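Local coordinates for adhesion G-protein coupled receptor G6 (Danio rerio, PDB 6V55) that probably acts in cell adhesion and myelination as a calcium-binding, multidomain adhesion G-protein coupled receptor, of which this is the full extracellular region, at residues T391-R395 against I396-R400; V115-R118 against N119-V122; T602-K606 against N607-G611. All coordinates share one frame; numbering follows the deposited sequence.

Contact 1: residues T391-R395 against I396-R400; sequences TVLSR and ITTTR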
ATOM      1  N   THR A 391     -10.328 -49.134  -1.427  1.00 25.74           N
ATOM      2  CA  THR A 391     -11.392 -49.871  -0.764  1.00 34.00           C
ATOM      3  C   THR A 391     -12.078 -50.732  -1.802  1.00 41.19           C
ATOM      4  O   THR A 391     -12.509 -50.193  -2.821  1.00 47.46           O
ATOM      5  CB  THR A 391     -12.440 -48.905  -0.185  1.00 35.09           C
ATOM      6  OG1 THR A 391     -11.851 -47.898   0.648  1.00 43.52           O
ATOM      7  CG2 THR A 391     -13.369 -49.654   0.649  1.00 29.05           C
ATOM      8  N   VAL A 392     -12.252 -52.041  -1.546  1.00 36.96           N
ATOM      9  CA  VAL A 392     -13.108 -52.809  -2.460  1.00 41.28           C
ATOM     10  C   VAL A 392     -14.566 -52.486  -2.178  1.00 44.53           C
ATOM     11  O   VAL A 392     -14.921 -51.969  -1.102  1.00 45.10           O
ATOM     12  CB  VAL A 392     -12.907 -54.338  -2.363  1.00 39.45           C
ATOM     13  CG1 VAL A 392     -11.479 -54.782  -2.732  1.00 30.17           C
ATOM     14  CG2 VAL A 392     -13.384 -54.885  -1.051  1.00 47.94           C
ATOM     15  N   LEU A 393     -15.436 -52.799  -3.144  1.00 44.46           N
ATOM     16  CA  LEU A 393     -16.864 -52.619  -2.963  1.00 44.77           C
ATOM     17  C   LEU A 393     -17.526 -53.991  -2.915  1.00 46.82           C
ATOM     18  O   LEU A 393     -17.119 -54.849  -2.117  1.00 50.88           O
ATOM     19  CB  LEU A 393     -17.409 -51.727  -4.074  1.00 42.89           C
ATOM     20  CG  LEU A 393     -16.563 -50.439  -4.210  1.00 37.78           C
ATOM     21  CD1 LEU A 393     -16.826 -49.598  -5.453  1.00 34.05           C
ATOM     22  CD2 LEU A 393     -16.613 -49.601  -2.917  1.00 36.21           C
ATOM     23  N   SER A 394     -18.547 -54.208  -3.744  1.00 44.22           N
ATOM     24  CA  SER A 394     -19.323 -55.440  -3.637  1.00 43.53           C
ATOM     25  C   SER A 394     -18.609 -56.616  -4.300  1.00 35.89           C
ATOM     26  O   SER A 394     -18.316 -57.604  -3.618  1.00 41.51           O
ATOM     27  CB  SER A 394     -20.728 -55.249  -4.215  1.00 51.04           C
ATOM     28  OG  SER A 394     -21.671 -56.072  -3.536  1.00 56.54           O
ATOM     29  N   ARG A 395     -18.354 -56.555  -5.619  1.00 30.66           N
ATOM     30  CA  ARG A 395     -17.384 -57.463  -6.236  1.00 30.58           C
ATOM     31  C   ARG A 395     -16.021 -57.222  -5.626  1.00 29.99           C
ATOM     32  O   ARG A 395     -15.638 -56.073  -5.391  1.00 45.20           O
ATOM     33  CB  ARG A 395     -17.244 -57.256  -7.745  1.00 30.54           C
ATOM     34  CG  ARG A 395     -18.482 -56.961  -8.454  1.00 30.96           C
ATOM     35  CD  ARG A 395     -18.552 -57.727  -9.748  1.00 31.28           C
ATOM     36  NE  ARG A 395     -19.887 -57.597 -10.310  1.00 31.80           N
ATOM     37  CZ  ARG A 395     -20.114 -57.271 -11.564  1.00 31.88           C
ATOM     38  NH1 ARG A 395     -19.085 -57.048 -12.371  1.00 31.46           N
ATOM     39  NH2 ARG A 395     -21.359 -57.149 -11.995  1.00 32.38           N
ATOM     40  N   ILE A 396     -15.294 -58.309  -5.354  1.00 32.52           N
ATOM     41  CA  ILE A 396     -14.006 -58.172  -4.686  1.00 32.88           C
ATOM     42  C   ILE A 396     -12.950 -57.597  -5.618  1.00 34.87           C
ATOM     43  O   ILE A 396     -11.943 -57.056  -5.155  1.00 35.29           O
ATOM     44  CB  ILE A 396     -13.568 -59.517  -4.076  1.00 34.90           C
ATOM     45  CG1 ILE A 396     -13.502 -60.597  -5.157  1.00 40.35           C
ATOM     46  CG2 ILE A 396     -14.450 -59.934  -2.885  1.00 34.34           C
ATOM     47  CD1 ILE A 396     -12.098 -60.950  -5.538  1.00 43.22           C
ATOM     48  N   THR A 397     -13.148 -57.718  -6.915  1.00 33.31           N
ATOM     49  CA  THR A 397     -12.223 -57.211  -7.911  1.00 35.59           C
ATOM     50  C   THR A 397     -12.575 -55.782  -8.365  1.00 32.54           C
ATOM     51  O   THR A 397     -11.890 -55.230  -9.243  1.00 31.96           O
ATOM     52  CB  THR A 397     -12.183 -58.236  -9.063  1.00 42.58           C
ATOM     53  OG1 THR A 397     -11.574 -57.695 -10.197  1.00 51.88           O
ATOM     54  CG2 THR A 397     -13.591 -58.664  -9.463  1.00 42.65           C
ATOM     55  N   THR A 398     -13.556 -55.132  -7.713  1.00 34.93           N
ATOM     56  CA  THR A 398     -13.857 -53.720  -7.952  1.00 36.82           C
ATOM     57  C   THR A 398     -13.435 -52.899  -6.742  1.00 33.24           C
ATOM     58  O   THR A 398     -13.988 -53.067  -5.648  1.00 29.39           O
ATOM     59  CB  THR A 398     -15.332 -53.472  -8.259  1.00 39.75           C
ATOM     60  OG1 THR A 398     -15.661 -54.039  -9.532  1.00 37.62           O
ATOM     61  CG2 THR A 398     -15.580 -51.951  -8.338  1.00 28.48           C
ATOM     62  N   THR A 399     -12.452 -52.021  -6.950  1.00 31.91           N
ATOM     63  CA  THR A 399     -12.014 -51.062  -5.947  1.00 28.55           C
ATOM     64  C   THR A 399     -12.413 -49.641  -6.318  1.00 23.74           C
ATOM     65  O   THR A 399     -12.428 -49.263  -7.494  1.00 23.69           O
ATOM     66  CB  THR A 399     -10.504 -51.055  -5.762  1.00 29.24           C
ATOM     67  OG1 THR A 399      -9.876 -50.905  -7.049  1.00 34.70           O
ATOM     68  CG2 THR A 399     -10.090 -52.314  -5.161  1.00 24.31           C
ATOM     69  N   ARG A 400     -12.685 -48.859  -5.274  1.00 25.51           N
ATOM     70  CA  ARG A 400     -12.684 -47.408  -5.311  1.00 23.27           C
ATOM     71  C   ARG A 400     -11.322 -46.946  -4.835  1.00 24.19           C
ATOM     72  O   ARG A 400     -10.896 -47.306  -3.733  1.00 28.95           O
ATOM     73  CB  ARG A 400     -13.767 -46.832  -4.413  1.00 23.21           C
ATOM     74  CG  ARG A 400     -13.785 -45.313  -4.452  1.00 38.98           C
ATOM     75  CD  ARG A 400     -14.819 -44.700  -3.490  1.00 43.44           C
ATOM     76  NE  ARG A 400     -16.018 -45.523  -3.303  1.00 49.61           N
ATOM     77  CZ  ARG A 400     -17.044 -45.587  -4.160  1.00 56.06           C
ATOM     78  NH1 ARG A 400     -17.025 -44.891  -5.295  1.00 57.12           N
ATOM     79  NH2 ARG A 400     -18.088 -46.368  -3.891  1.00 57.23           N
TER
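Leu393 and Arg400 meet across one side of a hairpin end, the leucine methyls lying against the guanidinium. CD2 of Leu393 comes within 3.7 Å of NH2 of Arg400, and CD1 lies over one face of the group, the two side chains crossing at about a right angle. CD1 also reaches CG2 of Thr398 at 3.9 Å, because CG of Leu393 stands anti to its carbonyl carbon (chi1 -50°). Replacing Leu393 with an alanine would probably uncover that guanidinium face and cost the Thr398 methyl its contact with CD1. Backbone bonds tighten this region: Thr391 and Arg400 form an antiparallel hydrogen-bonded pair, and Leu393 N donates to Thr398 O at 2.9 Å. Arg395 to Thr398 make a type I turn, closed by Thr398 N to Arg395 O at 3.3 Å with the donor well above the carbonyl plane. Its outer part, at Arg395 and Ile396, is open to solvent, as is Ser394 just before it, whereas Thr398 at its end is buried. The hairpin joins strands 380-392 and 399-410 of the SEA domain; strand 342-353 flanks the latter, taking Thr398 against Thr352, and Arg400 is salt-bridged to Asp439 on strand 436-445.

Contact 2: residues V115-R118 against N119-V122; sequences VTLR and NQKV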
ATOM      1  N   VAL A 115     -20.442   1.070 -13.342  1.00 46.52           N
ATOM      2  CA  VAL A 115     -20.124   0.493 -14.641  1.00 55.13           C
ATOM      3  C   VAL A 115     -21.032   1.156 -15.676  1.00 56.33           C
ATOM      4  O   VAL A 115     -22.212   1.434 -15.399  1.00 55.78           O
ATOM      5  CB  VAL A 115     -20.263  -1.045 -14.584  1.00 59.63           C
ATOM      6  CG1 VAL A 115     -21.559  -1.453 -13.941  1.00 62.01           C
ATOM      7  CG2 VAL A 115     -20.159  -1.704 -15.957  1.00 62.10           C
ATOM      8  N   THR A 116     -20.438   1.552 -16.810  1.00 53.36           N
ATOM      9  CA  THR A 116     -21.144   2.182 -17.919  1.00 48.22           C
ATOM     10  C   THR A 116     -22.284   1.297 -18.447  1.00 49.48           C
ATOM     11  O   THR A 116     -22.293   0.060 -18.305  1.00 45.56           O
ATOM     12  CB  THR A 116     -20.186   2.490 -19.082  1.00 43.22           C
ATOM     13  OG1 THR A 116     -19.684   1.265 -19.641  1.00 44.47           O
ATOM     14  CG2 THR A 116     -19.016   3.321 -18.638  1.00 39.42           C
ATOM     15  N   LEU A 117     -23.279   1.971 -19.030  1.00 50.51           N
ATOM     16  CA  LEU A 117     -24.384   1.280 -19.667  1.00 42.50           C
ATOM     17  C   LEU A 117     -23.948   0.499 -20.897  1.00 38.95           C
ATOM     18  O   LEU A 117     -24.567  -0.527 -21.203  1.00 42.27           O
ATOM     19  CB  LEU A 117     -25.470   2.286 -20.024  1.00 41.31           C
ATOM     20  CG  LEU A 117     -26.918   1.794 -20.078  1.00 41.78           C
ATOM     21  CD1 LEU A 117     -27.215   0.742 -19.012  1.00 37.00           C
ATOM     22  CD2 LEU A 117     -27.949   2.941 -19.987  1.00 41.67           C
ATOM     23  N   ARG A 118     -22.852   0.902 -21.552  1.00 35.30           N
ATOM     24  CA  ARG A 118     -22.336   0.189 -22.714  1.00 43.77           C
ATOM     25  C   ARG A 118     -21.554  -1.079 -22.375  1.00 49.22           C
ATOM     26  O   ARG A 118     -21.029  -1.723 -23.292  1.00 52.36           O
ATOM     27  CB  ARG A 118     -21.466   1.124 -23.545  1.00 46.81           C
ATOM     28  CG  ARG A 118     -22.269   2.004 -24.471  1.00 44.61           C
ATOM     29  CD  ARG A 118     -21.354   2.731 -25.419  1.00 46.50           C
ATOM     30  NE  ARG A 118     -21.525   4.172 -25.291  1.00 51.42           N
ATOM     31  CZ  ARG A 118     -22.366   4.895 -26.021  1.00 54.29           C
ATOM     32  NH1 ARG A 118     -23.120   4.320 -26.951  1.00 53.03           N
ATOM     33  NH2 ARG A 118     -22.444   6.200 -25.817  1.00 57.76           N
ATOM     34  N   ASN A 119     -21.437  -1.434 -21.098  1.00 50.08           N
ATOM     35  CA  ASN A 119     -20.991  -2.752 -20.673  1.00 47.83           C
ATOM     36  C   ASN A 119     -22.148  -3.580 -20.154  1.00 51.14           C
ATOM     37  O   ASN A 119     -21.926  -4.551 -19.429  1.00 58.46           O
ATOM     38  CB  ASN A 119     -19.915  -2.643 -19.583  1.00 43.16           C
ATOM     39  CG  ASN A 119     -18.556  -2.274 -20.144  1.00 40.66           C
ATOM     40  OD1 ASN A 119     -18.031  -2.959 -21.041  1.00 44.00           O
ATOM     41  ND2 ASN A 119     -17.981  -1.181 -19.635  1.00 30.92           N
ATOM     42  N   GLN A 120     -23.384  -3.190 -20.454  1.00 48.60           N
ATOM     43  CA  GLN A 120     -24.557  -3.866 -19.916  1.00 48.54           C
ATOM     44  C   GLN A 120     -25.608  -4.077 -21.002  1.00 46.07           C
ATOM     45  O   GLN A 120     -25.801  -3.229 -21.874  1.00 46.54           O
ATOM     46  CB  GLN A 120     -25.174  -3.069 -18.743  1.00 48.24           C
ATOM     47  CG  GLN A 120     -24.321  -2.999 -17.485  1.00 49.52           C
ATOM     48  CD  GLN A 120     -24.783  -1.937 -16.540  1.00 55.02           C
ATOM     49  OE1 GLN A 120     -25.051  -0.814 -16.957  1.00 57.82           O
ATOM     50  NE2 GLN A 120     -24.869  -2.268 -15.252  1.00 55.91           N
ATOM     51  N   LYS A 121     -26.286  -5.210 -20.937  1.00 42.43           N
ATOM     52  CA  LYS A 121     -27.460  -5.507 -21.742  1.00 43.48           C
ATOM     53  C   LYS A 121     -28.663  -5.429 -20.807  1.00 41.06           C
ATOM     54  O   LYS A 121     -28.505  -5.406 -19.583  1.00 37.48           O
ATOM     55  CB  LYS A 121     -27.325  -6.891 -22.406  1.00 47.30           C
ATOM     56  CG  LYS A 121     -26.418  -6.911 -23.680  1.00 51.14           C
ATOM     57  CD  LYS A 121     -24.893  -7.010 -23.379  1.00 49.76           C
ATOM     58  CE  LYS A 121     -23.993  -6.917 -24.630  1.00 46.35           C
ATOM     59  NZ  LYS A 121     -22.601  -6.462 -24.293  1.00 42.09           N
ATOM     60  N   VAL A 122     -29.871  -5.316 -21.361  1.00 41.08           N
ATOM     61  CA  VAL A 122     -31.045  -4.992 -20.543  1.00 43.27           C
ATOM     62  C   VAL A 122     -32.188  -5.948 -20.860  1.00 45.96           C
ATOM     63  O   VAL A 122     -32.624  -6.037 -22.013  1.00 44.52           O
ATOM     64  CB  VAL A 122     -31.493  -3.524 -20.723  1.00 44.02           C
ATOM     65  CG1 VAL A 122     -32.852  -3.287 -20.118  1.00 43.02           C
ATOM     66  CG2 VAL A 122     -30.518  -2.571 -20.034  1.00 40.55           C
TER
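Asn119 folds back over the start of a short turn, its CB lying 3.8 Å from CG2 of Val115 and its ND2 3.0 Å from OG1 of Thr116. The neighbouring Gln120 can be followed outward from the backbone. Its CB sits 3.6 Å from the carbonyl O of Leu117, the same oxygen that accepts a bond from Gln120 N at 3.0 Å. CG, anti to the carbonyl carbon of Gln120 (chi1 -68°), then passes 3.8 Å from the carbonyl O of Thr116. The chain runs extended beyond CG: CD comes to 3.6 Å from that same Thr116 O and also borders CG1 of Val115. The terminal amide ends between the side chains of Val115 and Leu117; those of Leu117 and Gln120 cross at about a right angle, CD1 of Leu117 lying beside the amide. A second backbone bond, Asn119 N to Thr116 O at 3.3 Å, completes the turn; in both bonds the donor stands well above the carbonyl plane. Outside, Leu117 packs on Trp299 and His301, while Arg118 is salt-bridged to Asp298. Successive bonds from residue i+3 back to i mark a 3-10 turn, here within the connection between strand 105-114 of the CUB domain and strand 122-123, which edges the sheet of the pentraxin-like domain.

Contact 3: residues T602-K606 against N607-G611; sequences TISSK and NLVVG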
ATOM      1  N   THR A 602      28.848  23.814  16.986  1.00 10.83           N
ATOM      2  CA  THR A 602      27.810  23.242  17.827  1.00 12.72           C
ATOM      3  C   THR A 602      27.083  22.138  17.065  1.00 16.67           C
ATOM      4  O   THR A 602      26.750  22.307  15.888  1.00 19.33           O
ATOM      5  CB  THR A 602      26.846  24.336  18.252  1.00 15.92           C
ATOM      6  OG1 THR A 602      27.588  25.481  18.706  1.00 24.69           O
ATOM      7  CG2 THR A 602      25.993  23.877  19.348  1.00 16.48           C
ATOM      8  N   ILE A 603      26.868  20.991  17.712  1.00 15.95           N
ATOM      9  CA  ILE A 603      26.135  19.879  17.107  1.00 12.49           C
ATOM     10  C   ILE A 603      24.912  19.583  17.960  1.00 11.49           C
ATOM     11  O   ILE A 603      25.042  19.150  19.108  1.00 14.93           O
ATOM     12  CB  ILE A 603      26.992  18.621  16.953  1.00 10.01           C
ATOM     13  CG1 ILE A 603      28.128  18.867  15.978  1.00 12.68           C
ATOM     14  CG2 ILE A 603      26.144  17.538  16.401  1.00 10.26           C
ATOM     15  CD1 ILE A 603      29.389  18.850  16.655  1.00 16.78           C
ATOM     16  N   SER A 604      23.733  19.802  17.404  1.00 11.37           N
ATOM     17  CA  SER A 604      22.503  19.693  18.166  1.00 15.43           C
ATOM     18  C   SER A 604      21.711  18.450  17.789  1.00 26.43           C
ATOM     19  O   SER A 604      21.863  17.876  16.703  1.00 36.65           O
ATOM     20  CB  SER A 604      21.619  20.926  17.959  1.00 14.65           C
ATOM     21  OG  SER A 604      20.636  21.025  18.977  1.00 20.79           O
ATOM     22  N   SER A 605      20.843  18.057  18.713  1.00 21.78           N
ATOM     23  CA  SER A 605      19.858  17.008  18.503  1.00 20.34           C
ATOM     24  C   SER A 605      18.708  17.285  19.459  1.00 20.38           C
ATOM     25  O   SER A 605      18.702  18.314  20.145  1.00 24.28           O
ATOM     26  CB  SER A 605      20.470  15.635  18.743  1.00 28.37           C
ATOM     27  OG  SER A 605      20.885  15.562  20.093  1.00 38.06           O
ATOM     28  N   LYS A 606      17.751  16.350  19.534  1.00 22.19           N
ATOM     29  CA  LYS A 606      16.574  16.558  20.375  1.00 27.52           C
ATOM     30  C   LYS A 606      16.924  16.518  21.864  1.00 29.79           C
ATOM     31  O   LYS A 606      16.530  17.423  22.605  1.00 29.67           O
ATOM     32  CB  LYS A 606      15.488  15.538  20.020  1.00 34.80           C
ATOM     33  CG  LYS A 606      14.098  15.844  20.625  1.00 42.34           C
ATOM     34  CD  LYS A 606      13.358  14.536  21.018  1.00 49.50           C
ATOM     35  CE  LYS A 606      12.289  14.735  22.110  1.00 51.22           C
ATOM     36  NZ  LYS A 606      12.784  14.431  23.495  1.00 48.21           N
ATOM     37  N   ASN A 607      17.726  15.542  22.311  1.00 28.18           N
ATOM     38  CA  ASN A 607      18.066  15.442  23.732  1.00 34.59           C
ATOM     39  C   ASN A 607      19.541  15.693  24.059  1.00 35.72           C
ATOM     40  O   ASN A 607      19.956  15.443  25.202  1.00 32.04           O
ATOM     41  CB  ASN A 607      17.690  14.068  24.285  1.00 32.98           C
ATOM     42  CG  ASN A 607      16.258  13.717  24.039  1.00 31.96           C
ATOM     43  OD1 ASN A 607      15.346  14.373  24.553  1.00 41.29           O
ATOM     44  ND2 ASN A 607      16.038  12.654  23.265  1.00 23.53           N
ATOM     45  N   LEU A 608      20.345  16.167  23.103  1.00 38.85           N
ATOM     46  CA  LEU A 608      21.790  16.260  23.281  1.00 12.26           C
ATOM     47  C   LEU A 608      22.350  17.340  22.372  1.00 15.43           C
ATOM     48  O   LEU A 608      22.205  17.258  21.149  1.00 14.49           O
ATOM     49  CB  LEU A 608      22.478  14.937  22.953  1.00 11.77           C
ATOM     50  CG  LEU A 608      24.001  14.971  23.103  1.00 14.21           C
ATOM     51  CD1 LEU A 608      24.404  15.151  24.543  1.00 11.28           C
ATOM     52  CD2 LEU A 608      24.662  13.746  22.518  1.00 14.68           C
ATOM     53  N   VAL A 609      23.016  18.329  22.958  1.00 16.91           N
ATOM     54  CA  VAL A 609      23.778  19.300  22.185  1.00 16.97           C
ATOM     55  C   VAL A 609      25.208  19.297  22.705  1.00 18.37           C
ATOM     56  O   VAL A 609      25.429  19.257  23.923  1.00 26.14           O
ATOM     57  CB  VAL A 609      23.132  20.699  22.228  1.00 19.98           C
ATOM     58  CG1 VAL A 609      22.807  21.163  23.648  1.00 20.29           C
ATOM     59  CG2 VAL A 609      23.965  21.694  21.499  1.00 12.12           C
ATOM     60  N   VAL A 610      26.181  19.193  21.787  1.00 15.23           N
ATOM     61  CA  VAL A 610      27.589  19.244  22.173  1.00 14.33           C
ATOM     62  C   VAL A 610      28.237  20.369  21.385  1.00 18.66           C
ATOM     63  O   VAL A 610      27.818  20.707  20.271  1.00 24.59           O
ATOM     64  CB  VAL A 610      28.368  17.906  21.985  1.00 12.12           C
ATOM     65  CG1 VAL A 610      27.664  16.736  22.697  1.00 13.04           C
ATOM     66  CG2 VAL A 610      28.659  17.564  20.524  1.00  9.67           C
ATOM     67  N   GLY A 611      29.228  20.991  21.997  1.00 17.56           N
ATOM     68  CA  GLY A 611      29.859  22.150  21.391  1.00 13.80           C
ATOM     69  C   GLY A 611      31.328  22.186  21.720  1.00 13.11           C
ATOM     70  O   GLY A 611      31.758  21.741  22.788  1.00 13.52           O
TER
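Ile603 and Val610 grip each other through two backbone hydrogen bonds. The bond from Ile603 N to Val610 O measures 2.7 Å and is practically straight at 179°; the return bond from Val610 N to Ile603 O is 2.9 Å. Nearer the turn, Lys606 and Asn607 lie side by side and point the same way, and NZ of Lys606 donates to OD1 of Asn607 at 2.8 Å, tilted slightly from the amide plane. The OG of Ser605 is directed at the carbonyl O of Leu608, though their modelled separation is too short to be relied on; Ser605 OG also has a weak bond to Ser566.

Packing spreads outward from these bonds. CG2 of Val610 touches CB of Ile603 at 4.1 Å. On the other face, CG2 of Thr602 meets CG2 of Val609 at 3.7 Å, each methyl standing anti to its own backbone N. Helix 555-568 covers Ile603 and Leu608 through Val562, and strand 671-677 continues the sheet beyond Val609. The chemistry thus changes along the hairpin: branched aliphatic side chains and paired backbone groups suit the buried strands, whereas at the turn the Lys606 to Asn607 side-chain bond adds to the backbone's outside bonds to Ser566 and Gly678, and the amide of Asn607 probably helps settle the position of an otherwise exposed lysine ammonium.

In the fold
The three contacts lie in series along the chain and do not touch; contacts 1 and 3, whose centres are 85 Å apart, fall on opposite sides of its centre. Contact 1 is a surface hairpin end in the SEA domain, contact 2 a partly buried link between two sheets, and contact 3 a largely buried hairpin. Contacts 1 and 3 each pair the backbones of consecutive antiparallel strands, whereas in contact 2 the backbone bonds are those of a 3-10 turn, with Val115 and Leu117 flanking Gln120. Side-chain chemistry follows place: a leucine shields an arginine at the surface in contact 1, and aliphatic strand packing prevails in contact 3, with a lysine-asparagine bond at its turn.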